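Side-chain contacts in putative nudix hydrolase family member (Chromobacterium violaceum, PDB 3F13), which probably acts as a hydrolase of the Nudix family, with magnesium as the expected cofactor, although its substrate is not established: residues V31-S34 with R38-L41; R58-R61 with R67-S70; F75-I78 with A83-V86; R129-E134 with E139-L144. All blocks are in the same frame, centred on the assembly; numbering follows the deposited sequence.

Contact 1. Residues V31-S34 with R38-L41; sequences VTAS and RYNL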
loop_
_atom_site.group_PDB
_atom_site.type_symbol
_atom_site.label_atom_id
_atom_site.label_comp_id
_atom_site.label_asym_id
_atom_site.label_seq_id
_atom_site.Cartn_x
_atom_site.Cartn_y
_atom_site.Cartn_z
ATOM N N VAL B 31 -15.465 -2.336 -10.633
ATOM C CA VAL B 31 -15.335 -3.650 -11.276
ATOM C C VAL B 31 -15.095 -3.440 -12.756
ATOM O O VAL B 31 -15.448 -2.380 -13.306
ATOM C CB VAL B 31 -16.587 -4.529 -11.103
ATOM C CG1 VAL B 31 -16.815 -4.879 -9.614
ATOM C CG2 VAL B 31 -17.802 -3.828 -11.659
ATOM N N THR B 32 -14.486 -4.437 -13.381
ATOM C CA THR B 32 -14.065 -4.337 -14.766
ATOM C C THR B 32 -14.486 -5.589 -15.523
ATOM O O THR B 32 -14.594 -6.671 -14.940
ATOM C CB THR B 32 -12.546 -4.197 -14.868
ATOM O OG1 THR B 32 -11.903 -5.395 -14.408
ATOM C CG2 THR B 32 -12.059 -3.012 -14.014
ATOM N N ALA B 33 -14.712 -5.433 -16.830
ATOM C CA ALA B 33 -15.077 -6.548 -17.699
ATOM C C ALA B 33 -14.237 -6.482 -18.966
ATOM O O ALA B 33 -14.123 -5.421 -19.583
ATOM C CB ALA B 33 -16.530 -6.474 -18.047
ATOM N N SER B 34 -13.629 -7.604 -19.340
ATOM C CA SER B 34 -12.920 -7.719 -20.628
ATOM C C SER B 34 -13.829 -8.302 -21.707
ATOM O O SER B 34 -13.543 -8.160 -22.913
ATOM C CB SER B 34 -11.709 -8.614 -20.491
ATOM O OG SER B 34 -12.116 -9.918 -20.107
ATOM N N ARG B 38 -18.571 -10.924 -18.123
ATOM C CA ARG B 38 -18.878 -10.712 -16.710
ATOM C C ARG B 38 -17.959 -9.698 -16.034
ATOM O O ARG B 38 -16.769 -9.623 -16.309
ATOM C CB ARG B 38 -18.825 -12.028 -15.928
ATOM C CG ARG B 38 -19.941 -12.998 -16.296
ATOM C CD ARG B 38 -20.301 -13.946 -15.152
ATOM N NE ARG B 38 -21.647 -14.473 -15.358
ATOM C CZ ARG B 38 -21.935 -15.432 -16.241
ATOM N NH1 ARG B 38 -20.964 -15.969 -16.964
ATOM N NH2 ARG B 38 -23.186 -15.856 -16.395
ATOM N N TYR B 39 -18.517 -8.920 -15.127
ATOM C CA TYR B 39 -17.682 -8.018 -14.340
ATOM C C TYR B 39 -16.975 -8.759 -13.212
ATOM O O TYR B 39 -17.497 -9.703 -12.653
ATOM C CB TYR B 39 -18.524 -6.870 -13.775
ATOM C CG TYR B 39 -18.907 -5.801 -14.797
ATOM C CD1 TYR B 39 -18.060 -4.740 -15.088
ATOM C CD2 TYR B 39 -20.128 -5.856 -15.459
ATOM C CE1 TYR B 39 -18.410 -3.761 -16.011
ATOM C CE2 TYR B 39 -20.481 -4.892 -16.378
ATOM C CZ TYR B 39 -19.622 -3.854 -16.660
ATOM O OH TYR B 39 -19.983 -2.887 -17.585
ATOM N N ASN B 40 -15.787 -8.286 -12.859
ATOM C CA ASN B 40 -15.043 -8.839 -11.765
ATOM C C ASN B 40 -14.252 -7.733 -11.100
ATOM O O ASN B 40 -14.013 -6.659 -11.700
ATOM C CB ASN B 40 -14.080 -9.891 -12.268
ATOM C CG ASN B 40 -13.802 -10.969 -11.243
ATOM O OD1 ASN B 40 -14.121 -10.848 -10.044
ATOM N ND2 ASN B 40 -13.176 -12.052 -11.714
ATOM N N LEU B 41 -13.846 -7.976 -9.863
ATOM C CA LEU B 41 -12.902 -7.050 -9.223
ATOM C C LEU B 41 -11.565 -7.009 -9.978
ATOM O O LEU B 41 -11.082 -8.019 -10.451
ATOM C CB LEU B 41 -12.646 -7.507 -7.812
ATOM C CG LEU B 41 -13.828 -7.350 -6.876
ATOM C CD1 LEU B 41 -13.397 -8.106 -5.634
ATOM C CD2 LEU B 41 -14.203 -5.886 -6.531
#

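Contact 2. Residues R58-R61 with R67-S70; sequences REIR and RINS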
loop_
_atom_site.group_PDB
_atom_site.type_symbol
_atom_site.label_atom_id
_atom_site.label_comp_id
_atom_site.label_asym_id
_atom_site.label_seq_id
_atom_site.Cartn_x
_atom_site.Cartn_y
_atom_site.Cartn_z
ATOM N N ARG B 58 0.811 -3.116 -10.315
ATOM C CA ARG B 58 1.044 -3.253 -11.742
ATOM C C ARG B 58 -0.279 -3.481 -12.476
ATOM O O ARG B 58 -0.613 -2.794 -13.451
ATOM C CB ARG B 58 2.004 -4.418 -11.982
ATOM C CG ARG B 58 2.096 -4.914 -13.441
ATOM C CD ARG B 58 3.150 -6.025 -13.584
ATOM N NE ARG B 58 2.865 -7.242 -12.805
ATOM C CZ ARG B 58 1.937 -8.132 -13.139
ATOM N NH1 ARG B 58 1.196 -7.931 -14.231
ATOM N NH2 ARG B 58 1.727 -9.210 -12.381
ATOM N N GLU B 59 -1.066 -4.431 -11.997
ATOM C CA GLU B 59 -2.280 -4.804 -12.724
ATOM C C GLU B 59 -3.381 -3.747 -12.696
ATOM O O GLU B 59 -4.095 -3.543 -13.698
ATOM C CB GLU B 59 -2.765 -6.160 -12.228
ATOM C CG GLU B 59 -1.777 -7.270 -12.578
ATOM C CD GLU B 59 -2.218 -8.142 -13.760
ATOM O OE1 GLU B 59 -3.148 -7.730 -14.499
ATOM O OE2 GLU B 59 -1.628 -9.251 -13.937
ATOM N N ILE B 60 -3.571 -3.098 -11.548
ATOM C CA ILE B 60 -4.556 -2.043 -11.499
ATOM C C ILE B 60 -4.169 -0.959 -12.513
ATOM O O ILE B 60 -5.027 -0.462 -13.243
ATOM C CB ILE B 60 -4.691 -1.436 -10.117
ATOM C CG1 ILE B 60 -5.289 -2.446 -9.125
ATOM C CG2 ILE B 60 -5.545 -0.139 -10.162
ATOM C CD1 ILE B 60 -6.208 -3.423 -9.714
ATOM N N ARG B 61 -2.892 -0.584 -12.549
ATOM C CA ARG B 61 -2.445 0.429 -13.523
ATOM C C ARG B 61 -2.760 -0.038 -14.941
ATOM O O ARG B 61 -3.365 0.693 -15.727
ATOM C CB ARG B 61 -0.953 0.747 -13.390
ATOM C CG ARG B 61 -0.628 2.062 -14.111
ATOM C CD ARG B 61 0.820 2.410 -13.993
ATOM N NE ARG B 61 1.063 3.670 -14.684
ATOM C CZ ARG B 61 2.254 4.056 -15.130
ATOM N NH1 ARG B 61 3.317 3.280 -14.952
ATOM N NH2 ARG B 61 2.365 5.212 -15.757
ATOM N N ARG B 67 -3.047 4.780 -10.406
ATOM C CA ARG B 67 -1.738 4.590 -9.764
ATOM C C ARG B 67 -1.957 4.485 -8.248
ATOM O O ARG B 67 -2.286 5.463 -7.553
ATOM C CB ARG B 67 -0.804 5.735 -10.128
ATOM C CG ARG B 67 -0.683 5.912 -11.628
ATOM C CD ARG B 67 0.047 7.197 -12.055
ATOM N NE ARG B 67 0.137 7.206 -13.515
ATOM C CZ ARG B 67 0.847 8.064 -14.246
ATOM N NH1 ARG B 67 1.564 9.024 -13.666
ATOM N NH2 ARG B 67 0.832 7.953 -15.572
ATOM N N ILE B 68 -1.827 3.274 -7.736
ATOM C CA ILE B 68 -2.075 3.063 -6.312
ATOM C C ILE B 68 -0.929 3.589 -5.415
ATOM O O ILE B 68 0.206 3.185 -5.624
ATOM C CB ILE B 68 -2.260 1.556 -6.068
ATOM C CG1 ILE B 68 -3.553 1.080 -6.775
ATOM C CG2 ILE B 68 -2.283 1.272 -4.562
ATOM C CD1 ILE B 68 -3.614 -0.387 -6.921
ATOM N N ASN B 69 -1.243 4.461 -4.427
ATOM C CA ASN B 69 -0.351 5.088 -3.394
ATOM C C ASN B 69 -0.417 4.440 -2.010
ATOM O O ASN B 69 0.488 4.572 -1.151
ATOM C CB ASN B 69 -0.625 6.630 -3.219
ATOM C CG ASN B 69 -2.134 7.027 -2.892
ATOM O OD1 ASN B 69 -2.541 7.301 -1.718
ATOM N ND2 ASN B 69 -2.914 7.213 -3.963
ATOM N N SER B 70 -1.570 3.842 -1.753
ATOM C CA SER B 70 -1.918 3.267 -0.448
ATOM C C SER B 70 -2.811 2.046 -0.653
ATOM O O SER B 70 -3.721 2.039 -1.520
ATOM C CB SER B 70 -2.674 4.317 0.365
ATOM O OG SER B 70 -1.883 5.512 0.461
HETATM O O HOH W 1 -1.266 5.552 -15.198
#

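Contact 3. Residues F75-I78 with A83-V86; sequences FDHI and AHKV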
loop_
_atom_site.group_PDB
_atom_site.type_symbol
_atom_site.label_atom_id
_atom_site.label_comp_id
_atom_site.label_asym_id
_atom_site.label_seq_id
_atom_site.Cartn_x
_atom_site.Cartn_y
_atom_site.Cartn_z
ATOM N N PHE B 75 -7.609 -9.732 3.389
ATOM C CA PHE B 75 -7.703 -11.176 3.659
ATOM C C PHE B 75 -7.328 -11.981 2.429
ATOM O O PHE B 75 -7.166 -11.406 1.318
ATOM C CB PHE B 75 -9.136 -11.568 4.084
ATOM C CG PHE B 75 -10.239 -11.037 3.158
ATOM C CD1 PHE B 75 -10.587 -11.725 1.998
ATOM C CD2 PHE B 75 -10.933 -9.875 3.468
ATOM C CE1 PHE B 75 -11.616 -11.241 1.130
ATOM C CE2 PHE B 75 -11.957 -9.382 2.625
ATOM C CZ PHE B 75 -12.270 -10.071 1.429
ATOM N N ASP B 76 -7.237 -13.299 2.629
ATOM C CA ASP B 76 -6.963 -14.230 1.543
ATOM C C ASP B 76 -8.308 -14.819 1.122
ATOM O O ASP B 76 -9.202 -14.989 1.957
ATOM C CB ASP B 76 -6.058 -15.373 2.008
ATOM C CG ASP B 76 -4.766 -14.888 2.639
ATOM O OD1 ASP B 76 -4.135 -13.940 2.103
ATOM O OD2 ASP B 76 -4.392 -15.438 3.706
ATOM N N HIS B 77 -8.460 -15.142 -0.160
ATOM C CA HIS B 77 -9.655 -15.797 -0.629
ATOM C C HIS B 77 -9.174 -16.925 -1.541
ATOM O O HIS B 77 -8.576 -16.646 -2.581
ATOM C CB HIS B 77 -10.490 -14.828 -1.452
ATOM C CG HIS B 77 -11.725 -15.440 -2.024
ATOM N ND1 HIS B 77 -12.892 -15.557 -1.307
ATOM C CD2 HIS B 77 -11.975 -15.975 -3.241
ATOM C CE1 HIS B 77 -13.813 -16.136 -2.058
ATOM N NE2 HIS B 77 -13.280 -16.405 -3.235
ATOM N N ILE B 78 -9.386 -18.183 -1.157
ATOM C CA ILE B 78 -8.965 -19.268 -2.054
ATOM C C ILE B 78 -10.147 -19.880 -2.821
ATOM O O ILE B 78 -11.252 -20.009 -2.316
ATOM C CB ILE B 78 -8.152 -20.395 -1.351
ATOM C CG1 ILE B 78 -9.052 -21.172 -0.388
ATOM C CG2 ILE B 78 -6.928 -19.791 -0.616
ATOM C CD1 ILE B 78 -8.475 -22.467 0.113
ATOM N N ALA B 83 -5.235 -18.582 -5.418
ATOM C CA ALA B 83 -5.155 -18.055 -4.059
ATOM C C ALA B 83 -5.068 -16.524 -4.099
ATOM O O ALA B 83 -4.039 -15.991 -4.471
ATOM C CB ALA B 83 -3.958 -18.642 -3.299
ATOM N N HIS B 84 -6.147 -15.821 -3.716
ATOM C CA HIS B 84 -6.147 -14.378 -3.845
ATOM C C HIS B 84 -5.668 -13.751 -2.552
ATOM O O HIS B 84 -6.013 -14.245 -1.473
ATOM C CB HIS B 84 -7.576 -13.833 -4.048
ATOM C CG HIS B 84 -8.207 -14.239 -5.347
ATOM N ND1 HIS B 84 -8.379 -13.369 -6.404
ATOM C CD2 HIS B 84 -8.720 -15.425 -5.749
ATOM C CE1 HIS B 84 -8.986 -13.999 -7.398
ATOM N NE2 HIS B 84 -9.214 -15.245 -7.021
ATOM N N LYS B 85 -4.859 -12.704 -2.647
ATOM C CA LYS B 85 -4.834 -11.721 -1.536
ATOM C C LYS B 85 -5.696 -10.543 -1.948
ATOM O O LYS B 85 -5.588 -10.031 -3.073
ATOM C CB LYS B 85 -3.430 -11.255 -1.180
ATOM C CG LYS B 85 -2.661 -12.271 -0.331
ATOM C CD LYS B 85 -1.308 -11.784 0.090
ATOM C CE LYS B 85 -0.655 -12.847 0.955
ATOM N NZ LYS B 85 -1.440 -13.145 2.201
ATOM N N VAL B 86 -6.526 -10.072 -1.018
ATOM C CA VAL B 86 -7.458 -9.002 -1.324
ATOM C C VAL B 86 -7.053 -7.733 -0.584
ATOM O O VAL B 86 -6.804 -7.811 0.614
ATOM C CB VAL B 86 -8.880 -9.418 -0.851
ATOM C CG1 VAL B 86 -9.929 -8.313 -1.158
ATOM C CG2 VAL B 86 -9.273 -10.713 -1.562
#

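Contact 4. Residues R129-E134 with E139-L144; sequences RLRNEE and EALRAL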
loop_
_atom_site.group_PDB
_atom_site.type_symbol
_atom_site.label_atom_id
_atom_site.label_comp_id
_atom_site.label_asym_id
_atom_site.label_seq_id
_atom_site.Cartn_x
_atom_site.Cartn_y
_atom_site.Cartn_z
ATOM N N ARG B 129 -18.734 -7.449 5.255
ATOM C CA ARG B 129 -18.683 -7.798 6.689
ATOM C C ARG B 129 -17.537 -7.044 7.367
ATOM O O ARG B 129 -17.726 -6.402 8.398
ATOM C CB ARG B 129 -18.455 -9.303 6.905
ATOM C CG ARG B 129 -19.696 -10.160 7.083
ATOM C CD ARG B 129 -19.328 -11.654 7.313
ATOM N NE ARG B 129 -19.215 -12.356 6.033
ATOM C CZ ARG B 129 -18.171 -13.089 5.648
ATOM N NH1 ARG B 129 -17.123 -13.257 6.457
ATOM N NH2 ARG B 129 -18.187 -13.669 4.442
ATOM N N LEU B 130 -16.344 -7.143 6.792
ATOM C CA LEU B 130 -15.143 -6.568 7.418
ATOM C C LEU B 130 -15.293 -5.065 7.645
ATOM O O LEU B 130 -14.874 -4.527 8.660
ATOM C CB LEU B 130 -13.917 -6.828 6.535
ATOM C CG LEU B 130 -12.539 -6.555 7.150
ATOM C CD1 LEU B 130 -12.383 -7.285 8.470
ATOM C CD2 LEU B 130 -11.466 -7.013 6.167
ATOM N N ARG B 131 -15.859 -4.392 6.659
ATOM C CA ARG B 131 -16.086 -2.944 6.719
ATOM C C ARG B 131 -16.812 -2.524 8.021
ATOM O O ARG B 131 -16.596 -1.411 8.523
ATOM C CB ARG B 131 -16.911 -2.552 5.485
ATOM C CG ARG B 131 -16.887 -1.114 5.008
ATOM C CD ARG B 131 -17.937 -1.052 3.851
ATOM N NE ARG B 131 -17.968 0.165 3.040
ATOM C CZ ARG B 131 -18.473 1.328 3.450
ATOM N NH1 ARG B 131 -18.932 1.449 4.692
ATOM N NH2 ARG B 131 -18.479 2.381 2.627
ATOM N N ASN B 132 -17.655 -3.406 8.570
ATOM C CA ASN B 132 -18.457 -3.056 9.757
ATOM C C ASN B 132 -17.825 -3.568 11.048
ATOM O O ASN B 132 -18.277 -3.197 12.130
ATOM C CB ASN B 132 -19.884 -3.627 9.666
ATOM C CG ASN B 132 -20.733 -2.957 8.578
ATOM O OD1 ASN B 132 -20.454 -1.851 8.130
ATOM N ND2 ASN B 132 -21.770 -3.649 8.147
ATOM N N GLU B 133 -16.771 -4.386 10.936
ATOM C CA GLU B 133 -16.196 -5.096 12.110
ATOM C C GLU B 133 -15.488 -4.191 13.131
ATOM O O GLU B 133 -14.740 -3.288 12.771
ATOM C CB GLU B 133 -15.241 -6.227 11.677
ATOM C CG GLU B 133 -15.959 -7.494 11.135
ATOM C CD GLU B 133 -15.006 -8.580 10.615
ATOM O OE1 GLU B 133 -15.417 -9.397 9.743
ATOM O OE2 GLU B 133 -13.841 -8.619 11.066
ATOM N N GLU B 134 -15.711 -4.456 14.423
ATOM C CA GLU B 134 -14.983 -3.757 15.456
ATOM C C GLU B 134 -13.698 -4.533 15.763
ATOM O O GLU B 134 -13.621 -5.287 16.745
ATOM C CB GLU B 134 -15.857 -3.538 16.722
ATOM C CG GLU B 134 -15.911 -4.697 17.750
ATOM C CD GLU B 134 -17.136 -4.617 18.695
ATOM O OE1 GLU B 134 -18.285 -4.565 18.191
ATOM O OE2 GLU B 134 -16.955 -4.614 19.940
ATOM N N GLU B 139 -11.059 -1.043 11.805
ATOM C CA GLU B 139 -10.811 0.375 12.094
ATOM C C GLU B 139 -9.893 1.018 11.059
ATOM O O GLU B 139 -10.142 2.140 10.615
ATOM C CB GLU B 139 -10.215 0.580 13.494
ATOM C CG GLU B 139 -11.213 0.361 14.624
ATOM C CD GLU B 139 -10.633 0.780 15.966
ATOM O OE1 GLU B 139 -10.653 2.006 16.249
ATOM O OE2 GLU B 139 -10.125 -0.103 16.711
ATOM N N ALA B 140 -8.809 0.314 10.725
ATOM C CA ALA B 140 -7.910 0.723 9.637
ATOM C C ALA B 140 -8.635 0.851 8.300
ATOM O O ALA B 140 -8.458 1.830 7.595
ATOM C CB ALA B 140 -6.780 -0.255 9.520
ATOM N N LEU B 141 -9.469 -0.127 7.970
ATOM C CA LEU B 141 -10.248 -0.088 6.747
ATOM C C LEU B 141 -11.119 1.177 6.741
ATOM O O LEU B 141 -11.098 1.959 5.774
ATOM C CB LEU B 141 -11.091 -1.365 6.661
ATOM C CG LEU B 141 -11.841 -1.741 5.398
ATOM C CD1 LEU B 141 -12.440 -3.154 5.636
ATOM C CD2 LEU B 141 -12.941 -0.715 5.130
ATOM N N ARG B 142 -11.855 1.404 7.826
ATOM C CA ARG B 142 -12.755 2.562 7.873
ATOM C C ARG B 142 -11.985 3.881 7.820
ATOM O O ARG B 142 -12.450 4.855 7.215
ATOM C CB ARG B 142 -13.682 2.517 9.083
ATOM C CG ARG B 142 -14.831 1.437 8.984
ATOM C CD ARG B 142 -15.808 1.594 10.148
ATOM N NE ARG B 142 -15.190 1.203 11.403
ATOM C CZ ARG B 142 -14.984 -0.056 11.770
ATOM N NH1 ARG B 142 -15.357 -1.065 10.979
ATOM N NH2 ARG B 142 -14.383 -0.304 12.914
ATOM N N ALA B 143 -10.802 3.921 8.422
ATOM C CA ALA B 143 -10.018 5.145 8.365
ATOM C C ALA B 143 -9.522 5.405 6.947
ATOM O O ALA B 143 -9.460 6.555 6.493
ATOM C CB ALA B 143 -8.874 5.123 9.378
ATOM N N LEU B 144 -9.147 4.341 6.231
ATOM C CA LEU B 144 -8.697 4.517 4.850
ATOM C C LEU B 144 -9.853 5.010 3.981
ATOM O O LEU B 144 -9.666 5.874 3.141
ATOM C CB LEU B 144 -8.065 3.232 4.299
ATOM C CG LEU B 144 -6.660 3.039 4.848
ATOM C CD1 LEU B 144 -6.104 1.652 4.468
ATOM C CD2 LEU B 144 -5.771 4.168 4.264
#

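Contact 1. Residues V31-S34 with R38-L41
In the mixed sheet of this Nudix fold, the end of strand 28-33 is met by the returning chain of the loop that follows it, with Thr32 and Asn40 forming a single antiparallel, hydrogen-bonded bridge. Thr32 N gives its hydrogen to Asn40 O at 2.8 Å, nearly straight at 170° and in the carbonyl plane. The return bond, from Asn40 N to Thr32 O, measures 2.9 Å, its donor tilted 25° from the plane of the accepting carbonyl. Beside this bridge the Tyr39 ring carries the side-chain contact. Ala33 CB sits over one face, 4.0 Å from the ring centroid and displaced toward the rim, a CH-pi contact. Val31 crosses Tyr39 at about a right angle and brings CG2 to within 3.6 Å of Tyr39 CD1; with CG1 at chi1 -64°, CG2 falls between the backbone N and carbonyl carbon. The other branch, CG1, turns instead to Leu41 CD2, at 4.2 Å. The far side of strand 28-33 is paired with strand 103-107, while Arg38 NE forms a salt bridge to Asp115. Between the two segments the hydrogen bonds are thus all backbone and fix the register, while apolar side-chain contacts help to place the tyrosine ring.

Contact 2. Residues R58-R61 with R67-S70
Water 1 is gripped by two arginines: it accepts from Arg67 NE at 2.7 Å and from Arg61 NE at 3.0 Å, lying at the edge and in the plane of each guanidinium. Both side chains run extended from CG to NE, which carries the two NE groups out to the shared water. Their guanidinium planes stand 84° apart. Arg61 NH2 is placed over a face of the Arg67 group while Arg67 NH2 lies at the edge of the Arg61 group, the two nitrogens 3.1 Å apart. Both are donors, so this is a close approach of like charges without a hydrogen bond between them; the bridging oxygen probably offsets part of the repulsion. Closer to the backbones the contact is apolar. Ile68 CD1 presses on Ile60 from a crossing direction, close to 90°, and comes within 3.5 Å of Ile60 CG1, a close carbon-carbon approach. Ile60 CG2 also borders that methyl, at 3.8 Å. Residues 58-61 belong to helix 52-64, which lies entirely within the Nudix box; 67-69 is the link that follows, and Ser70 begins strand 70-78. Ile60 continues onto Ala21 and Ile23 of strand 16-25, Ile68 rests on Cys89 of strand 82-90, and Ile68 O accepts a hydrogen bond from Ser53 of the second subunit.

Contact 3. Residues F75-I78 with A83-V86
Phe75 lies with one ring face against Val86, whose CB stands 4.1 Å from the ring centroid, a CH-pi contact set toward the rim. A chi1 of 50° puts the ring between the backbone N and carbonyl carbon, and Val86 CG2 reaches Phe75 CE1 at 3.6 Å. On the same sheet face, the side chains of His77 and His84, whose backbones form a hydrogen-bonded pair, run side by side. Their rings form an offset edge-to-face pair, His77 giving the edge, with planes at 68° and centroids 5.9 Å apart. Outside partners hold both rings: His77 NE2 bonds to Glu119 and His84 ND1 to Thr20. The other face bears a salt bridge, Lys85 NZ to Asp76 OD1 at 2.8 Å, met on the syn side and 18° out of the carboxylate plane. Asp76 OD1 has a further partner in Tyr73 OH. Along the backbone, His84 N donates to His77 O at 2.8 Å and His77 N returns to His84 O at 2.9 Å, joining the antiparallel strands of hairpin 70-78/82-90. Phe75, His77 and Val86 meet helix 118-132 and His84 strand 16-25, while the other face joins the Ile78-Ala83 apolar pair to opposite charges that probably steady the hairpin.

Contact 4. Residues R129-E134 with E139-L144
The Arg142 guanidinium takes up its two backbone acceptors, Arg131 O and Glu133 O, at its edge. NH1 donates to both, at 2.8 Å to Arg131 O and 2.9 Å to Glu133 O, while NH2 adds a bond of 3.0 Å to Glu133 O. Glu133 O is held end-on by two nitrogens that reach it from the same face of its carbonyl plane. Both oxygens lie within 6° of the guanidinium plane, though the bonds are bent. The acceptors are met less ideally: NH1 stands 50° out of the Arg131 carbonyl plane and also well out of that of Glu133. The bend at chi3 (-70°) turns the head of Arg142 back to these carbonyls, and its CG passes 3.4 Å from Arg131 O on the way. Three bonds from one positive group to two carbonyl oxygens thus gather where helix 118-132 gives way to the turn, and would probably polarise those carbonyls and offset the partial negative charge expected at the C-terminal end of a helix. Beside this polar grip, Leu141 CD1 packs against Leu130 CG at 3.7 Å. Its second methyl, CD2, lies 4.0 Å from Arg131 CG, where the Arg131 and Leu141 side chains cross nearly at right angles. Arg131 NE is engaged by Glu24 in a salt bridge. The contact joins the end of helix 118-132 to the early turns of helix 136-157, packed against the hairpin: Leu130 touches Leu74 and Phe75 of strand 70-78, Leu141 touches Leu88 of strand 82-90, and Ala143 packs on Ala143 of the second subunit.

Along the chain the four contacts come in series; none nests in or crosses another. Contact 1 closes the loop after strand 28-33, contact 2 closes the turn from helix 52-64 toward strand 70-78, contact 3 closes the hairpin formed by that strand and strand 82-90, and contact 4 closes the turn between the last two helices. Contacts 1 and 3 reach the same mixed sheet, their centres about 17 Å apart. Contacts 3 and 4 touch directly, Phe75 CD2 lying 4.0 Å from Leu130 CD2, which ties the hairpin to helix 118-132. Contacts 1 and 4 lie on opposite sides of the chain's centre, whereas contacts 2 and 4 both meet the second subunit.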